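Local structure of putative sugar ABC transporter (5ULB) at residues I20-I25 with L48-D53; V24-G29 with I80-R85; G100-V105 with K275-E280. The protein probably serves as the periplasmic sugar-binding component of an ABC transporter, binding methylthioribose-like ribofuranoses between its two domains. All coordinates share one frame; numbering follows the deposited sequence.

Interaction 1 (I20-I25 with L48-D53)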
ATOM      1  N   ILE A  20     -24.342  -7.701  -6.361  1.00 13.05           N
ATOM      2  CA  ILE A  20     -23.337  -8.219  -5.425  1.00 12.18           C
ATOM      3  C   ILE A  20     -22.797  -7.029  -4.628  1.00 11.56           C
ATOM      4  O   ILE A  20     -22.469  -6.002  -5.221  1.00 14.33           O
ATOM      5  CB  ILE A  20     -22.261  -8.949  -6.200  1.00 14.00           C
ATOM      6  CG1 ILE A  20     -22.778 -10.238  -6.888  1.00 21.72           C
ATOM      7  CG2 ILE A  20     -21.023  -9.211  -5.342  1.00 15.55           C
ATOM      8  CD1 ILE A  20     -23.083 -11.292  -6.005  1.00 24.94           C
ATOM      9  N   LYS A  21     -22.679  -7.199  -3.303  1.00 11.78           N
ATOM     10  CA  LYS A  21     -22.231  -6.114  -2.431  1.00 11.66           C
ATOM     11  C   LYS A  21     -20.942  -6.502  -1.725  1.00 10.51           C
ATOM     12  O   LYS A  21     -20.877  -7.602  -1.111  1.00 11.31           O
ATOM     13  CB  LYS A  21     -23.335  -5.745  -1.439  1.00 16.81           C
ATOM     14  CG  LYS A  21     -24.644  -5.461  -2.119  1.00 20.99           C
ATOM     15  CD  LYS A  21     -25.874  -5.353  -1.267  1.00 27.18           C
ATOM     16  CE  LYS A  21     -27.051  -5.090  -2.224  1.00 37.95           C
ATOM     17  NZ  LYS A  21     -27.530  -6.290  -2.998  1.00 34.82           N
ATOM     18  N   ILE A  22     -19.953  -5.613  -1.781  1.00 10.96           N
ATOM     19  CA  ILE A  22     -18.651  -5.813  -1.196  1.00 10.52           C
ATOM     20  C   ILE A  22     -18.374  -4.696  -0.165  1.00 10.23           C
ATOM     21  O   ILE A  22     -18.609  -3.517  -0.478  1.00 12.67           O
ATOM     22  CB  ILE A  22     -17.538  -5.764  -2.272  1.00 11.04           C
ATOM     23  CG1 ILE A  22     -17.869  -6.689  -3.430  1.00 12.74           C
ATOM     24  CG2 ILE A  22     -16.177  -6.059  -1.681  1.00 12.44           C
ATOM     25  CD1 ILE A  22     -18.012  -8.135  -3.196  1.00 14.10           C
ATOM     26  N   ALA A  23     -17.888  -5.085   0.988  1.00 10.10           N
ATOM     27  CA  ALA A  23     -17.439  -4.097   2.008  1.00  9.72           C
ATOM     28  C   ALA A  23     -15.898  -4.114   2.018  1.00 10.66           C
ATOM     29  O   ALA A  23     -15.299  -5.215   2.119  1.00 11.73           O
ATOM     30  CB  ALA A  23     -18.011  -4.412   3.346  1.00 12.01           C
ATOM     31  N   VAL A  24     -15.298  -2.951   2.003  1.00  9.63           N
ATOM     32  CA  VAL A  24     -13.852  -2.821   2.167  1.00  9.51           C
ATOM     33  C   VAL A  24     -13.567  -2.057   3.449  1.00 10.13           C
ATOM     34  O   VAL A  24     -14.104  -0.918   3.617  1.00 11.69           O
ATOM     35  CB  VAL A  24     -13.255  -2.085   0.960  1.00 12.58           C
ATOM     36  CG1 VAL A  24     -11.752  -1.951   1.065  1.00 13.47           C
ATOM     37  CG2 VAL A  24     -13.719  -2.718  -0.329  1.00 16.81           C
ATOM     38  N   ILE A  25     -12.810  -2.602   4.365  1.00 10.43           N
ATOM     39  CA  ILE A  25     -12.481  -1.961   5.643  1.00  9.50           C
ATOM     40  C   ILE A  25     -10.963  -1.893   5.674  1.00  8.23           C
ATOM     41  O   ILE A  25     -10.279  -2.931   5.672  1.00  9.74           O
ATOM     42  CB  ILE A  25     -13.076  -2.687   6.834  1.00 10.92           C
ATOM     43  CG1 ILE A  25     -14.573  -2.944   6.714  1.00 13.08           C
ATOM     44  CG2 ILE A  25     -12.793  -1.800   8.073  1.00 11.58           C
ATOM     45  CD1 ILE A  25     -14.970  -4.230   6.090  1.00 13.68           C
ATOM     46  N   LEU A  48     -17.345  -4.531 -12.709  1.00 15.88           N
ATOM     47  CA  LEU A  48     -18.008  -5.851 -12.596  1.00 15.53           C
ATOM     48  C   LEU A  48     -19.455  -5.756 -12.192  1.00 14.79           C
ATOM     49  O   LEU A  48     -20.165  -6.717 -12.108  1.00 17.19           O
ATOM     50  CB  LEU A  48     -17.321  -6.725 -11.636  1.00 16.64           C
ATOM     51  CG  LEU A  48     -15.850  -7.060 -11.979  1.00 17.41           C
ATOM     52  CD1 LEU A  48     -15.322  -8.161 -11.051  1.00 18.20           C
ATOM     53  CD2 LEU A  48     -15.726  -7.613 -13.391  1.00 20.55           C
ATOM     54  N   GLY A  49     -19.955  -4.548 -11.979  1.00 14.42           N
ATOM     55  CA  GLY A  49     -21.354  -4.305 -11.546  1.00 14.54           C
ATOM     56  C   GLY A  49     -21.618  -4.470 -10.090  1.00 13.13           C
ATOM     57  O   GLY A  49     -22.787  -4.574  -9.716  1.00 16.84           O
ATOM     58  N   PHE A  50     -20.583  -4.509  -9.275  1.00 12.74           N
ATOM     59  CA  PHE A  50     -20.708  -4.697  -7.835  1.00 12.43           C
ATOM     60  C   PHE A  50     -20.918  -3.391  -7.112  1.00 15.15           C
ATOM     61  O   PHE A  50     -20.426  -2.346  -7.553  1.00 17.58           O
ATOM     62  CB  PHE A  50     -19.459  -5.343  -7.275  1.00 13.54           C
ATOM     63  CG  PHE A  50     -19.154  -6.764  -7.719  1.00 13.71           C
ATOM     64  CD1 PHE A  50     -19.901  -7.481  -8.580  1.00 13.93           C
ATOM     65  CD2 PHE A  50     -18.009  -7.354  -7.220  1.00 15.15           C
ATOM     66  CE1 PHE A  50     -19.529  -8.811  -8.928  1.00 15.54           C
ATOM     67  CE2 PHE A  50     -17.623  -8.609  -7.559  1.00 16.35           C
ATOM     68  CZ  PHE A  50     -18.361  -9.373  -8.402  1.00 16.41           C
ATOM     69  N   LYS A  51     -21.668  -3.406  -6.026  1.00 12.76           N
ATOM     70  CA  LYS A  51     -21.726  -2.240  -5.103  1.00 12.69           C
ATOM     71  C   LYS A  51     -20.539  -2.414  -4.161  1.00 12.22           C
ATOM     72  O   LYS A  51     -20.353  -3.470  -3.578  1.00 14.50           O
ATOM     73  CB  LYS A  51     -23.012  -2.290  -4.354  1.00 14.90           C
ATOM     74  CG  LYS A  51     -23.172  -1.213  -3.287  1.00 16.85           C
ATOM     75  CD  LYS A  51     -24.565  -1.114  -2.708  1.00 19.50           C
ATOM     76  CE  LYS A  51     -24.817  -0.103  -1.592  1.00 23.63           C
ATOM     77  NZ  LYS A  51     -24.181   1.172  -1.725  1.00 29.69           N
ATOM     78  N   VAL A  52     -19.732  -1.382  -3.990  1.00 11.86           N
ATOM     79  CA  VAL A  52     -18.550  -1.413  -3.138  1.00 12.32           C
ATOM     80  C   VAL A  52     -18.753  -0.295  -2.083  1.00 11.89           C
ATOM     81  O   VAL A  52     -18.813   0.880  -2.440  1.00 14.59           O
ATOM     82  CB  VAL A  52     -17.271  -1.165  -3.891  1.00 14.53           C
ATOM     83  CG1 VAL A  52     -16.070  -1.088  -2.938  1.00 15.57           C
ATOM     84  CG2 VAL A  52     -17.073  -2.234  -4.950  1.00 16.70           C
ATOM     85  N   ASP A  53     -18.781  -0.699  -0.825  1.00 11.20           N
ATOM     86  CA  ASP A  53     -18.914   0.196   0.306  1.00 10.05           C
ATOM     87  C   ASP A  53     -17.580   0.209   1.045  1.00 10.20           C
ATOM     88  O   ASP A  53     -17.148  -0.846   1.497  1.00 11.99           O
ATOM     89  CB  ASP A  53     -20.044  -0.266   1.257  1.00 12.36           C
ATOM     90  CG  ASP A  53     -21.446  -0.133   0.669  1.00 16.06           C
ATOM     91  OD1 ASP A  53     -21.638   0.638  -0.276  1.00 18.50           O
ATOM     92  OD2 ASP A  53     -22.373  -0.793   1.239  1.00 18.38           O
TER
HETATM   93  O   HOH W   1     -23.879  -7.641  -9.180  1.00 24.13           O
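Leu48 lays its CB over the centre of the Phe50 ring, 4.0 Å above the plane. Gly49 is the first residue after helix 32-48 to leave helical angles, and its positive phi forms a Schellman motif. Its carbonyl O takes a hydrogen bond from a water, and the same water accepts one from Ile20 N. Phe50 CG is anti to the carbonyl carbon, and the ring lies alongside Ile20. Ile20 CG2 sits over the opposite ring face to Leu48, 3.7 Å from the centroid of the Phe50 ring and only 6° off the normal. This is a CH-pi contact. Ile22 CG1 meets the same ring obliquely, 3.9 Å from Phe50 CD2. Lys51 begins the strand, its N bonding to Ile20 O and its O receiving Ile22 N, both at 2.8 Å. These bonds belong to the parallel pair of a beta-alpha-beta unit, in which helix 32-48 connects strand 21-26 to the outermost strand 51-56. Lys51 runs out extended and bends at chi4. Lys51 NZ reaches the syn lone pair of Asp53 OD1 at 3.0 Å in a salt bridge. Val52 points to the other face, shared with Ile22 and Val24. Val52 CG1 touches Val24 CG2 at 3.9 Å, and Val41 of the helix covers both valines. Asp53 N gives a nearly straight bond to Ile22 O (175°). Asp53 O accepts Val24 N, while OD2 is held by Tyr76 OH.

Interaction 2 (V24-G29 with I80-R85)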
ATOM      1  N   VAL A  24     -15.298  -2.951   2.003  1.00  9.63           N
ATOM      2  CA  VAL A  24     -13.852  -2.821   2.167  1.00  9.51           C
ATOM      3  C   VAL A  24     -13.567  -2.057   3.449  1.00 10.13           C
ATOM      4  O   VAL A  24     -14.104  -0.918   3.617  1.00 11.69           O
ATOM      5  CB  VAL A  24     -13.255  -2.085   0.960  1.00 12.58           C
ATOM      6  CG1 VAL A  24     -11.752  -1.951   1.065  1.00 13.47           C
ATOM      7  CG2 VAL A  24     -13.719  -2.718  -0.329  1.00 16.81           C
ATOM      8  N   ILE A  25     -12.810  -2.602   4.365  1.00 10.43           N
ATOM      9  CA  ILE A  25     -12.481  -1.961   5.643  1.00  9.50           C
ATOM     10  C   ILE A  25     -10.963  -1.893   5.674  1.00  8.23           C
ATOM     11  O   ILE A  25     -10.279  -2.931   5.672  1.00  9.74           O
ATOM     12  CB  ILE A  25     -13.076  -2.687   6.834  1.00 10.92           C
ATOM     13  CG1 ILE A  25     -14.573  -2.944   6.714  1.00 13.08           C
ATOM     14  CG2 ILE A  25     -12.793  -1.800   8.073  1.00 11.58           C
ATOM     15  CD1 ILE A  25     -14.970  -4.230   6.090  1.00 13.68           C
ATOM     16  N   ARG A  26     -10.448  -0.674   5.805  1.00  9.04           N
ATOM     17  CA  ARG A  26      -9.008  -0.417   5.800  1.00  8.40           C
ATOM     18  C   ARG A  26      -8.662   0.299   7.111  1.00 10.15           C
ATOM     19  O   ARG A  26      -9.287   1.306   7.497  1.00  9.69           O
ATOM     20  CB  ARG A  26      -8.526   0.293   4.569  1.00  9.27           C
ATOM     21  CG  ARG A  26      -7.061   0.679   4.536  1.00  9.83           C
ATOM     22  CD  ARG A  26      -6.581   0.846   3.112  1.00 10.30           C
ATOM     23  NE  ARG A  26      -5.299   1.493   3.073  1.00 11.20           N
ATOM     24  CZ  ARG A  26      -4.275   1.163   2.263  1.00 10.51           C
ATOM     25  NH1 ARG A  26      -4.178  -0.045   1.678  1.00 11.62           N
ATOM     26  NH2 ARG A  26      -3.240   1.952   2.247  1.00 11.86           N
ATOM     27  N   ASN A  27      -7.596  -0.173   7.803  1.00  9.98           N
ATOM     28  CA  ASN A  27      -7.219   0.312   9.107  1.00  9.83           C
ATOM     29  C   ASN A  27      -6.287   1.510   9.107  1.00 10.35           C
ATOM     30  O   ASN A  27      -5.285   1.503   9.829  1.00 10.99           O
ATOM     31  CB  ASN A  27      -6.620  -0.851   9.905  1.00 11.00           C
ATOM     32  CG  ASN A  27      -6.550  -0.637  11.375  1.00 12.37           C
ATOM     33  OD1 ASN A  27      -7.333   0.115  11.978  1.00 12.64           O
ATOM     34  ND2 ASN A  27      -5.664  -1.416  12.033  1.00 14.59           N
ATOM     35  N   LEU A  28      -6.584   2.500   8.244  1.00 10.74           N
ATOM     36  CA  LEU A  28      -5.811   3.693   8.106  1.00  9.96           C
ATOM     37  C   LEU A  28      -6.745   4.866   7.909  1.00 10.23           C
ATOM     38  O   LEU A  28      -7.981   4.683   7.868  1.00 11.24           O
ATOM     39  CB  LEU A  28      -4.753   3.586   6.969  1.00 10.04           C
ATOM     40  CG  LEU A  28      -3.654   2.535   7.167  1.00 10.82           C
ATOM     41  CD1 LEU A  28      -2.838   2.462   5.913  1.00 11.24           C
ATOM     42  CD2 LEU A  28      -2.762   2.953   8.318  1.00 12.55           C
ATOM     43  N   GLY A  29      -6.189   6.062   7.807  1.00 10.44           N
ATOM     44  CA  GLY A  29      -6.900   7.247   7.382  1.00 10.76           C
ATOM     45  C   GLY A  29      -6.763   7.513   5.907  1.00 10.98           C
ATOM     46  O   GLY A  29      -6.475   6.608   5.116  1.00 12.55           O
ATOM     47  N   ILE A  80     -13.274  -7.211   1.920  1.00  9.14           N
ATOM     48  CA  ILE A  80     -11.823  -6.993   1.791  1.00  9.67           C
ATOM     49  C   ILE A  80     -11.355  -6.276   3.005  1.00  9.46           C
ATOM     50  O   ILE A  80     -11.894  -5.214   3.338  1.00 10.26           O
ATOM     51  CB  ILE A  80     -11.476  -6.219   0.493  1.00  9.77           C
ATOM     52  CG1 ILE A  80     -11.871  -7.045  -0.750  1.00 10.84           C
ATOM     53  CG2 ILE A  80      -9.981  -5.868   0.415  1.00 10.16           C
ATOM     54  CD1 ILE A  80     -11.909  -6.198  -2.011  1.00 12.76           C
ATOM     55  N   LEU A  81     -10.285  -6.788   3.699  1.00  9.16           N
ATOM     56  CA  LEU A  81      -9.633  -6.082   4.768  1.00  9.20           C
ATOM     57  C   LEU A  81      -8.285  -5.594   4.353  1.00  8.80           C
ATOM     58  O   LEU A  81      -7.593  -6.263   3.584  1.00 10.65           O
ATOM     59  CB  LEU A  81      -9.473  -6.955   5.995  1.00 10.21           C
ATOM     60  CG  LEU A  81     -10.709  -7.674   6.580  1.00 10.89           C
ATOM     61  CD1 LEU A  81     -10.385  -8.374   7.849  1.00 13.39           C
ATOM     62  CD2 LEU A  81     -11.837  -6.639   6.728  1.00 12.25           C
ATOM     63  N   SER A  82      -7.852  -4.464   4.936  1.00  8.22           N
ATOM     64  CA  SER A  82      -6.525  -3.941   4.679  1.00  8.15           C
ATOM     65  C   SER A  82      -5.944  -3.409   5.979  1.00  9.68           C
ATOM     66  O   SER A  82      -6.616  -2.636   6.690  1.00  9.75           O
ATOM     67  CB  SER A  82      -6.632  -2.877   3.608  1.00  9.42           C
ATOM     68  OG  SER A  82      -5.408  -2.346   3.153  1.00 11.49           O
ATOM     69  N   GLN A  83      -4.706  -3.814   6.310  1.00  8.73           N
ATOM     70  CA  GLN A  83      -4.019  -3.401   7.493  1.00  8.99           C
ATOM     71  C   GLN A  83      -4.675  -3.823   8.800  1.00 10.93           C
ATOM     72  O   GLN A  83      -4.464  -3.226   9.858  1.00 11.65           O
ATOM     73  CB  GLN A  83      -3.667  -1.889   7.535  1.00 10.44           C
ATOM     74  CG  GLN A  83      -2.551  -1.445   6.506  1.00 12.25           C
ATOM     75  CD  GLN A  83      -3.023  -1.223   5.167  1.00 12.84           C
ATOM     76  OE1 GLN A  83      -4.210  -0.949   4.979  1.00 12.57           O
ATOM     77  NE2 GLN A  83      -2.160  -1.356   4.171  1.00 17.91           N
ATOM     78  N   GLY A  84      -5.401  -4.951   8.768  1.00 10.98           N
ATOM     79  CA  GLY A  84      -5.893  -5.551  10.041  1.00 11.43           C
ATOM     80  C   GLY A  84      -4.743  -6.050  10.871  1.00 11.87           C
ATOM     81  O   GLY A  84      -3.811  -6.670  10.341  1.00 12.63           O
ATOM     82  N   ARG A  85      -4.782  -5.767  12.167  1.00 11.69           N
ATOM     83  CA  ARG A  85      -3.669  -6.073  13.054  1.00 12.73           C
ATOM     84  C   ARG A  85      -3.957  -7.285  13.938  1.00 12.88           C
ATOM     85  O   ARG A  85      -5.106  -7.729  14.122  1.00 13.73           O
ATOM     86  CB  ARG A  85      -3.292  -4.837  13.899  1.00 13.28           C
ATOM     87  CG  ARG A  85      -2.781  -3.707  13.083  1.00 15.70           C
ATOM     88  CD  ARG A  85      -2.383  -2.454  13.911  1.00 24.11           C
ATOM     89  NE  ARG A  85      -1.618  -2.814  15.053  1.00 31.08           N
ATOM     90  CZ  ARG A  85      -1.113  -1.949  15.815  1.00 36.29           C
ATOM     91  NH1 ARG A  85      -0.389  -2.363  16.871  1.00 37.32           N
ATOM     92  NH2 ARG A  85      -1.428  -0.692  15.544  1.00 53.60           N
TER
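This is a buried parallel strand pairing that runs into the sugar pocket at the C-terminal ends of strands 21-26 and 78-82. It belongs to the alpha/beta fold of a periplasmic binding protein. Ile25 N bonds to Ile80 O, and Ile25 O accepts Ser82 N. Asn27 N then bonds to Ser82 O at 2.9 Å. Ile25 and Leu81 lie side by side on one face of the sheet, with Ile25 CD1 4.0 Å from Leu81 CD2. At the ends of the strands and just past them, polar side chains take over. Asn27 CG is anti to the backbone N (chi1 -163°), and Asn27 ND2 reaches Gln83 O at 3.1 Å. The oxygen lies in the amide plane of Asn27, but ND2 stands above the carbonyl plane. Ser57 OG holds Asn27 OD1, and Asp61 shares ND2. Gln83 bends at chi2 (81°), and its NE2 makes weak hydrogen bonds to O4 of either bound ribofuranose and to Asp107. Leu28 CD1 packs across the Gln83 side chain, 3.8 Å from Gln83 CD. Arg26 extends alongside Gln83, their flat groups turned 75° apart. Asn33 and Thr34 hold its NH2 and NE. Arg26 NH1 bonds to Ser82 OG at 3.0 Å. Ser82 OG in turn donates to Gln83 OE1 at 2.6 Å, and this oxygen lies over one face of the Arg26 guanidinium, 3.0 Å above its plane.

Interaction 3 (G100-V105 with K275-E280)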
ATOM      1  N   GLY A 100     -20.090 -17.474   5.553  1.00 20.50           N
ATOM      2  CA  GLY A 100     -20.271 -17.671   4.136  1.00 20.00           C
ATOM      3  C   GLY A 100     -19.977 -16.475   3.284  1.00 17.79           C
ATOM      4  O   GLY A 100     -20.484 -16.420   2.156  1.00 21.46           O
ATOM      5  N   ILE A 101     -19.126 -15.587   3.783  1.00 14.27           N
ATOM      6  CA  ILE A 101     -18.804 -14.333   3.069  1.00 13.23           C
ATOM      7  C   ILE A 101     -17.402 -14.526   2.414  1.00 12.71           C
ATOM      8  O   ILE A 101     -16.458 -14.935   3.089  1.00 14.20           O
ATOM      9  CB  ILE A 101     -18.824 -13.186   4.059  1.00 12.63           C
ATOM     10  CG1 ILE A 101     -20.263 -12.999   4.677  1.00 15.16           C
ATOM     11  CG2 ILE A 101     -18.350 -11.861   3.413  1.00 12.64           C
ATOM     12  CD1 ILE A 101     -20.242 -11.965   5.789  1.00 16.71           C
ATOM     13  N   ALA A 102     -17.326 -14.266   1.152  1.00 12.67           N
ATOM     14  CA  ALA A 102     -16.027 -14.347   0.442  1.00 11.76           C
ATOM     15  C   ALA A 102     -15.078 -13.273   0.977  1.00 12.12           C
ATOM     16  O   ALA A 102     -15.507 -12.129   1.254  1.00 12.20           O
ATOM     17  CB  ALA A 102     -16.241 -14.117  -1.059  1.00 12.59           C
ATOM     18  N   VAL A 103     -13.744 -13.619   1.092  1.00 10.69           N
ATOM     19  CA  VAL A 103     -12.861 -12.684   1.730  1.00 10.61           C
ATOM     20  C   VAL A 103     -11.449 -12.752   1.142  1.00 10.68           C
ATOM     21  O   VAL A 103     -10.909 -13.872   0.960  1.00 11.91           O
ATOM     22  CB  VAL A 103     -12.863 -12.819   3.263  1.00 12.93           C
ATOM     23  CG1 VAL A 103     -12.640 -14.275   3.703  1.00 13.59           C
ATOM     24  CG2 VAL A 103     -11.947 -11.841   3.962  1.00 13.38           C
ATOM     25  N   SER A 104     -10.868 -11.577   0.920  1.00 10.60           N
ATOM     26  CA  SER A 104      -9.463 -11.446   0.633  1.00  9.98           C
ATOM     27  C   SER A 104      -8.933 -10.345   1.575  1.00 10.13           C
ATOM     28  O   SER A 104      -9.657  -9.378   1.871  1.00 11.96           O
ATOM     29  CB  SER A 104      -9.215 -11.073  -0.829  1.00 11.92           C
ATOM     30  OG  SER A 104      -7.872 -11.025  -1.181  1.00 14.19           O
ATOM     31  N   VAL A 105      -7.654 -10.447   2.004  1.00  9.28           N
ATOM     32  CA  VAL A 105      -7.086  -9.504   2.846  1.00  9.50           C
ATOM     33  C   VAL A 105      -5.753  -9.027   2.289  1.00 10.02           C
ATOM     34  O   VAL A 105      -5.087  -9.721   1.533  1.00 11.78           O
ATOM     35  CB  VAL A 105      -6.956  -9.933   4.304  1.00 11.00           C
ATOM     36  CG1 VAL A 105      -8.347 -10.355   4.872  1.00 11.61           C
ATOM     37  CG2 VAL A 105      -5.938 -11.039   4.495  1.00 12.91           C
ATOM     38  N   LYS A 275     -13.839 -13.914  -7.916  1.00 10.72           N
ATOM     39  CA  LYS A 275     -13.633 -15.350  -8.218  1.00 11.14           C
ATOM     40  C   LYS A 275     -14.181 -16.201  -7.080  1.00 10.74           C
ATOM     41  O   LYS A 275     -14.737 -17.280  -7.386  1.00 12.47           O
ATOM     42  CB  LYS A 275     -12.149 -15.585  -8.451  1.00 11.45           C
ATOM     43  CG  LYS A 275     -11.627 -15.043  -9.746  1.00 14.03           C
ATOM     44  CD  LYS A 275     -10.136 -15.296  -9.968  1.00 16.03           C
ATOM     45  CE  LYS A 275      -9.758 -16.754 -10.078  1.00 20.69           C
ATOM     46  NZ  LYS A 275     -10.133 -17.311 -11.306  1.00 21.97           N
ATOM     47  N   LYS A 276     -13.925 -15.845  -5.829  1.00 11.11           N
ATOM     48  CA  LYS A 276     -14.449 -16.636  -4.732  1.00 10.76           C
ATOM     49  C   LYS A 276     -15.975 -16.706  -4.777  1.00 13.25           C
ATOM     50  O   LYS A 276     -16.556 -17.791  -4.617  1.00 14.54           O
ATOM     51  CB  LYS A 276     -14.018 -16.048  -3.401  1.00 11.85           C
ATOM     52  CG  LYS A 276     -12.476 -16.189  -3.159  1.00 11.58           C
ATOM     53  CD  LYS A 276     -11.993 -15.310  -2.039  1.00 12.43           C
ATOM     54  CE  LYS A 276     -10.456 -15.234  -1.913  1.00 12.40           C
ATOM     55  NZ  LYS A 276      -9.889 -16.578  -1.650  1.00 12.26           N
ATOM     56  N   ILE A 277     -16.649 -15.557  -5.050  1.00 12.06           N
ATOM     57  CA  ILE A 277     -18.124 -15.582  -5.114  1.00 11.96           C
ATOM     58  C   ILE A 277     -18.552 -16.503  -6.244  1.00 12.24           C
ATOM     59  O   ILE A 277     -19.532 -17.215  -6.132  1.00 15.31           O
ATOM     60  CB  ILE A 277     -18.617 -14.147  -5.296  1.00 12.39           C
ATOM     61  CG1 ILE A 277     -18.404 -13.363  -3.981  1.00 13.65           C
ATOM     62  CG2 ILE A 277     -20.114 -14.121  -5.551  1.00 15.80           C
ATOM     63  CD1 ILE A 277     -18.566 -11.841  -4.082  1.00 15.79           C
ATOM     64  N   ALA A 278     -17.816 -16.463  -7.376  1.00 13.35           N
ATOM     65  CA  ALA A 278     -18.140 -17.301  -8.530  1.00 14.39           C
ATOM     66  C   ALA A 278     -17.849 -18.765  -8.347  1.00 16.06           C
ATOM     67  O   ALA A 278     -18.258 -19.579  -9.195  1.00 20.39           O
ATOM     68  CB  ALA A 278     -17.371 -16.798  -9.705  1.00 14.74           C
ATOM     69  N   GLY A 279     -17.126 -19.109  -7.300  1.00 15.11           N
ATOM     70  CA  GLY A 279     -16.782 -20.538  -7.077  1.00 16.38           C
ATOM     71  C   GLY A 279     -15.517 -21.015  -7.817  1.00 16.72           C
ATOM     72  O   GLY A 279     -15.334 -22.232  -7.957  1.00 22.02           O
ATOM     73  N   GLU A 280     -14.669 -20.104  -8.229  1.00 15.30           N
ATOM     74  CA  GLU A 280     -13.407 -20.389  -8.934  1.00 14.68           C
ATOM     75  C   GLU A 280     -12.254 -20.466  -7.963  1.00 15.01           C
ATOM     76  O   GLU A 280     -12.219 -19.708  -6.978  1.00 18.17           O
ATOM     77  CB  GLU A 280     -13.145 -19.341 -10.009  1.00 17.14           C
ATOM     78  CG  GLU A 280     -14.093 -19.360 -11.169  1.00 17.98           C
ATOM     79  CD  GLU A 280     -13.775 -18.352 -12.258  1.00 20.04           C
ATOM     80  OE1 GLU A 280     -12.893 -17.424 -12.113  1.00 25.05           O
ATOM     81  OE2 GLU A 280     -14.294 -18.536 -13.336  1.00 27.41           O
TER
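Ala102 CB is the centre of this small contact. It meets the last turn of helix 262-278 at two atoms. Ala102 CB lies 3.8 Å from Lys276 CB and 3.7 Å from Ile277 CG1. Both helix residues place their gamma carbon CG or CG1 anti to the carbonyl carbon, beside the backbone N. Lys276 then runs extended along strand 102-106, with its CD and CE methylenes beside the backbone of Val103. Lys276 CE comes 3.2 Å from Val103 O. The chain bends only at chi4 (-61°), which leaves Lys276 NZ 3.9 Å from Val103 O, without a bond to it. The ammonium is gripped by Thr282 OG1, Gly116 O and Thr118 OG1 instead. Val103 turns its own side chain away, onto Ile96 and Val97 of helix 89-98. Ser104 only grazes Lys276, and its OG bonds to Asn269 farther back in helix 262-278. The strand thus lies between two helices, one on each face of the sheet, as in a Rossmann-like alpha/beta domain. Each segment has a Schellman turn, at Gly100 before the strand and at Gly279 after the helix. In the second, Gly279 N is bonded to Lys276 O at 3.0 Å and Glu280 N to Lys275 O. Past that turn, Lys275 NZ forms a salt bridge with Glu280 OE1 at 2.9 Å. The contact joins the segments by van der Waals packing, partly of methylenes on a carbonyl oxygen, with no hydrogen bond between them. Val103 O is buried by it with no hydrogen-bond partner in the model. The nearby Lys276 charge and its CE methylene may partly offset this.

How the interactions relate
From the N terminus, strand 21-26 takes part in two contacts. Interaction 1 closes the short loop through helix 32-48 to the outermost strand. Interaction 2 starts from the same strand and shares Val24 and Ile25. The two cross, and interaction 2 closes farther along the chain. Interaction 3 comes later, in series, and brings helix 262-278 back to strand 102-106 after some 170 residues. The three meet in one sheet. Ala23 O probably bonds to Ile80 N, and Ser104 O to Leu81 N. Ile277 CD1 packs on Ile20 and Ile22, so the returning helix covers interaction 1 as well. Only interaction 2 reaches the sugar.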